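Local atomic coordinates of conserved Archaeal protein (Sulfolobus acidocaldarius, PDB entry 4OPC), a protein that uses FAD to hydrogenate the double bonds of the geranylgeranyl chains of archaeal membrane lipid precursors, giving saturated archaeols. Residues Ala123-Val133 / Phe164-Leu172. Residues are numbered along the deposited sequence; the frame is centred on the assembly and turned at random.
With FDA (dihydroflavine-adenine dinucleotide), chain B.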
# COMPACT_ATOMS: atom_id res chain seq x y z
N ALA A 123 11.00 12.54 -14.15
CA ALA A 123 10.55 13.88 -13.82
C ALA A 123 11.51 14.44 -12.78
O ALA A 123 11.57 13.96 -11.65
CB ALA A 123 9.11 13.87 -13.32
N MET A 124 12.28 15.44 -13.19
CA MET A 124 13.37 15.97 -12.39
C MET A 124 12.93 17.06 -11.45
O MET A 124 13.43 17.17 -10.34
CB MET A 124 14.48 16.50 -13.29
CG MET A 124 15.27 15.39 -13.96
SD MET A 124 16.09 14.30 -12.75
CE MET A 124 17.07 13.24 -13.81
N LYS A 125 12.01 17.91 -11.89
CA LYS A 125 11.52 18.95 -10.99
C LYS A 125 10.15 19.44 -11.42
O LYS A 125 9.80 19.40 -12.60
CB LYS A 125 12.50 20.10 -10.87
CG LYS A 125 12.61 20.96 -12.08
CD LYS A 125 13.58 22.11 -11.84
CE LYS A 125 13.92 22.83 -13.14
NZ LYS A 125 14.80 24.02 -12.92
N PRO A 126 9.35 19.90 -10.45
CA PRO A 126 8.04 20.47 -10.77
C PRO A 126 8.15 21.81 -11.47
O PRO A 126 9.10 22.57 -11.27
CB PRO A 126 7.40 20.69 -9.39
CG PRO A 126 8.15 19.78 -8.48
CD PRO A 126 9.55 19.75 -9.00
N ILE A 127 7.17 22.08 -12.33
CA ILE A 127 6.90 23.45 -12.73
C ILE A 127 5.85 23.92 -11.74
O ILE A 127 4.77 23.33 -11.64
CB ILE A 127 6.34 23.54 -14.16
CG1 ILE A 127 7.32 22.91 -15.15
CG2 ILE A 127 6.05 25.00 -14.53
CD1 ILE A 127 6.73 22.73 -16.52
N PHE A 128 6.17 24.95 -10.97
CA PHE A 128 5.27 25.43 -9.93
C PHE A 128 5.18 26.94 -10.03
O PHE A 128 6.19 27.64 -9.89
CB PHE A 128 5.78 25.03 -8.55
CG PHE A 128 4.83 25.36 -7.44
CD1 PHE A 128 3.70 24.58 -7.22
CD2 PHE A 128 5.05 26.44 -6.61
CE1 PHE A 128 2.81 24.88 -6.20
CE2 PHE A 128 4.16 26.75 -5.59
CZ PHE A 128 3.04 25.97 -5.39
N GLU A 129 3.99 27.45 -10.31
CA GLU A 129 3.84 28.87 -10.54
C GLU A 129 2.48 29.33 -10.06
O GLU A 129 1.48 28.63 -10.21
CB GLU A 129 4.09 29.18 -12.03
CG GLU A 129 2.92 29.73 -12.81
CD GLU A 129 3.16 29.66 -14.31
OE1 GLU A 129 4.15 29.01 -14.73
OE2 GLU A 129 2.36 30.24 -15.08
N ASP A 130 2.45 30.50 -9.42
CA ASP A 130 1.22 31.07 -8.89
C ASP A 130 0.43 30.07 -8.04
O ASP A 130 -0.80 30.01 -8.11
CB ASP A 130 0.36 31.64 -10.02
CG ASP A 130 1.04 32.76 -10.76
OD1 ASP A 130 1.85 33.48 -10.14
OD2 ASP A 130 0.78 32.93 -11.97
N GLY A 131 1.14 29.27 -7.25
CA GLY A 131 0.51 28.35 -6.32
C GLY A 131 0.05 27.03 -6.92
O GLY A 131 -0.53 26.21 -6.21
N TYR A 132 0.30 26.82 -8.21
CA TYR A 132 -0.16 25.62 -8.89
C TYR A 132 0.99 24.79 -9.42
O TYR A 132 1.96 25.32 -9.96
CB TYR A 132 -1.02 25.98 -10.10
CG TYR A 132 -2.47 26.23 -9.80
CD1 TYR A 132 -2.87 27.34 -9.09
CD2 TYR A 132 -3.44 25.34 -10.25
CE1 TYR A 132 -4.21 27.57 -8.82
CE2 TYR A 132 -4.78 25.55 -9.98
CZ TYR A 132 -5.16 26.67 -9.27
OH TYR A 132 -6.49 26.91 -9.01
N VAL A 133 0.85 23.48 -9.32
CA VAL A 133 1.68 22.60 -10.13
C VAL A 133 1.18 22.72 -11.56
O VAL A 133 -0.03 22.62 -11.82
CB VAL A 133 1.56 21.15 -9.67
CG1 VAL A 133 2.29 20.22 -10.65
CG2 VAL A 133 2.11 21.00 -8.25
N PHE A 164 8.82 13.59 -6.71
CA PHE A 164 8.35 14.83 -7.32
C PHE A 164 7.72 15.74 -6.28
O PHE A 164 8.13 16.89 -6.12
CB PHE A 164 7.36 14.48 -8.44
CG PHE A 164 6.85 15.66 -9.22
CD1 PHE A 164 7.57 16.16 -10.29
CD2 PHE A 164 5.64 16.25 -8.91
CE1 PHE A 164 7.09 17.22 -11.04
CE2 PHE A 164 5.16 17.31 -9.65
CZ PHE A 164 5.89 17.79 -10.71
N ARG A 165 6.75 15.23 -5.53
CA ARG A 165 6.07 16.07 -4.54
C ARG A 165 7.00 16.57 -3.43
O ARG A 165 6.76 17.63 -2.85
CB ARG A 165 4.83 15.38 -3.95
CG ARG A 165 5.11 14.17 -3.06
CD ARG A 165 3.79 13.54 -2.65
NE ARG A 165 3.90 12.50 -1.63
CZ ARG A 165 3.98 12.74 -0.32
NH1 ARG A 165 3.96 13.98 0.14
NH2 ARG A 165 4.08 11.72 0.53
N SER A 166 8.07 15.82 -3.15
CA SER A 166 9.01 16.25 -2.12
C SER A 166 9.80 17.48 -2.54
O SER A 166 10.50 18.09 -1.73
CB SER A 166 9.99 15.13 -1.75
OG SER A 166 10.78 14.78 -2.87
N LYS A 167 9.69 17.86 -3.82
CA LYS A 167 10.42 19.01 -4.35
C LYS A 167 9.55 20.26 -4.41
O LYS A 167 10.01 21.31 -4.88
CB LYS A 167 11.01 18.68 -5.72
CG LYS A 167 12.08 17.60 -5.62
CD LYS A 167 12.75 17.30 -6.95
CE LYS A 167 13.75 16.17 -6.80
NZ LYS A 167 14.55 15.96 -8.04
N LEU A 168 8.32 20.15 -3.94
CA LEU A 168 7.42 21.30 -3.88
C LEU A 168 7.65 22.07 -2.57
O LEU A 168 8.30 21.55 -1.66
CB LEU A 168 5.97 20.81 -3.99
CG LEU A 168 5.60 20.23 -5.35
CD1 LEU A 168 4.25 19.53 -5.29
CD2 LEU A 168 5.60 21.34 -6.39
N PRO A 169 7.15 23.32 -2.49
CA PRO A 169 7.36 24.12 -1.27
C PRO A 169 6.86 23.40 -0.04
O PRO A 169 5.74 22.87 -0.05
CB PRO A 169 6.52 25.37 -1.55
CG PRO A 169 6.57 25.51 -3.03
CD PRO A 169 6.53 24.11 -3.56
N PRO A 170 7.67 23.36 1.03
CA PRO A 170 7.38 22.50 2.19
C PRO A 170 6.13 22.90 2.97
O PRO A 170 5.59 22.06 3.69
CB PRO A 170 8.63 22.65 3.06
CG PRO A 170 9.23 23.94 2.66
CD PRO A 170 8.95 24.07 1.19
N GLU A 171 5.66 24.13 2.81
CA GLU A 171 4.47 24.57 3.52
C GLU A 171 3.18 23.95 2.97
O GLU A 171 2.14 23.97 3.63
CB GLU A 171 4.36 26.10 3.53
CG GLU A 171 4.08 26.74 2.18
CD GLU A 171 5.35 27.07 1.40
OE1 GLU A 171 6.42 26.52 1.73
OE2 GLU A 171 5.26 27.88 0.46
N LEU A 172 3.24 23.38 1.76
CA LEU A 172 2.06 22.79 1.14
C LEU A 172 1.75 21.42 1.73
O LEU A 172 2.65 20.60 1.92
CB LEU A 172 2.25 22.65 -0.36
CG LEU A 172 2.64 23.93 -1.10
CD1 LEU A 172 2.68 23.62 -2.57
CD2 LEU A 172 1.66 25.05 -0.78
PA FDA B . 5.93 1.61 -7.30
O1A FDA B . 7.10 1.85 -6.43
O2A FDA B . 5.61 0.17 -7.67
O5B FDA B . 6.11 2.43 -8.65
C5B FDA B . 6.65 3.76 -8.63
C4B FDA B . 7.23 4.02 -10.00
O4B FDA B . 7.62 5.41 -10.09
C3B FDA B . 8.48 3.20 -10.34
O3B FDA B . 8.26 2.41 -11.51
C2B FDA B . 9.59 4.25 -10.48
O2B FDA B . 10.54 3.91 -11.48
C1B FDA B . 8.80 5.49 -10.86
N9A FDA B . 9.40 6.78 -10.55
C8A FDA B . 9.76 7.25 -9.31
N7A FDA B . 10.19 8.49 -9.31
C5A FDA B . 10.10 8.86 -10.64
C6A FDA B . 10.36 10.08 -11.30
N6A FDA B . 10.74 11.20 -10.67
N1A FDA B . 10.12 10.14 -12.62
C2A FDA B . 9.70 9.04 -13.25
N3A FDA B . 9.38 7.85 -12.73
C4A FDA B . 9.58 7.84 -11.41
N1 FDA B . 1.42 -5.21 -1.83
C2 FDA B . 0.47 -6.14 -2.19
O2 FDA B . -0.63 -5.79 -2.60
N3 FDA B . 0.82 -7.46 -2.11
C4 FDA B . 1.98 -7.98 -1.59
O4 FDA B . 2.21 -9.18 -1.70
C4X FDA B . 2.90 -6.99 -1.17
N5 FDA B . 4.11 -7.38 -0.68
C5X FDA B . 5.15 -6.48 -0.58
C6 FDA B . 6.44 -6.91 -0.34
C7 FDA B . 7.51 -6.03 -0.33
C7M FDA B . 8.91 -6.57 -0.20
C8 FDA B . 7.28 -4.66 -0.51
C8M FDA B . 8.43 -3.69 -0.57
C9 FDA B . 5.98 -4.21 -0.72
C9A FDA B . 4.91 -5.11 -0.78
N10 FDA B . 3.58 -4.70 -1.04
C10 FDA B . 2.63 -5.64 -1.35
C1' FDA B . 3.25 -3.27 -1.31
C2' FDA B . 3.18 -3.01 -2.83
O2' FDA B . 4.29 -3.61 -3.50
C3' FDA B . 3.19 -1.51 -3.11
O3' FDA B . 2.25 -0.89 -2.25
C4' FDA B . 2.81 -1.11 -4.54
O4' FDA B . 3.52 -1.87 -5.51
C5' FDA B . 3.03 0.37 -4.77
O5' FDA B . 2.76 0.70 -6.15
P FDA B . 3.09 2.16 -6.69
O1P FDA B . 2.69 2.17 -8.11
O2P FDA B . 2.53 3.23 -5.78
O3P FDA B . 4.68 2.30 -6.55
O HOH W 1 12.74 13.70 -9.16
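With CG swung anti to the backbone N (chi1 -176°), Phe164 lays its ring against Pro126, while Lys167, fully extended beyond CG, runs past the same proline to the backbone of Met124. Pro126 CG sits over one face of the Phe164 ring, 3.8 Å from the centroid, in a CH-pi contact displaced toward the ring's rim. The fit is close: Phe164 CE1 comes to 3.4 Å from Pro126 CA, and Val133 CG1 approaches the ring's edge near its plane. The same proline also meets Lys167 CB through CD, and Leu168 CD2 through CB at 3.6 Å. Leu168 bridges the two arms of the hairpin, its CD1 against Val133 CG2 and its CD2 against Phe128 CD1. The strands here form a beta hairpin closed by a type I' turn from Glu129 to Tyr132, part of the small four-stranded sheet that accompanies the parallel Rossmann-type sheet within the FAD-binding domain; a classic beta bulge at Met124 and Lys125, opposite Val137, interrupts its edge strand. Further out, Pro169 CD lies over one face of the Phe128 ring, 4.2 Å from the centroid, and Leu172 CD1 reaches CZ of that ring at 3.7 Å. At the cofactor end, Lys167 NZ donates to Met124 O (2.8 Å), 17° out of the carbonyl plane, and also to a water that in turn donates to Ala123 O. That carbonyl accepts a second bond, from FDA N6A at 3.0 Å, while Ala123 N donates to FDA N1A on the same edge of the adenine.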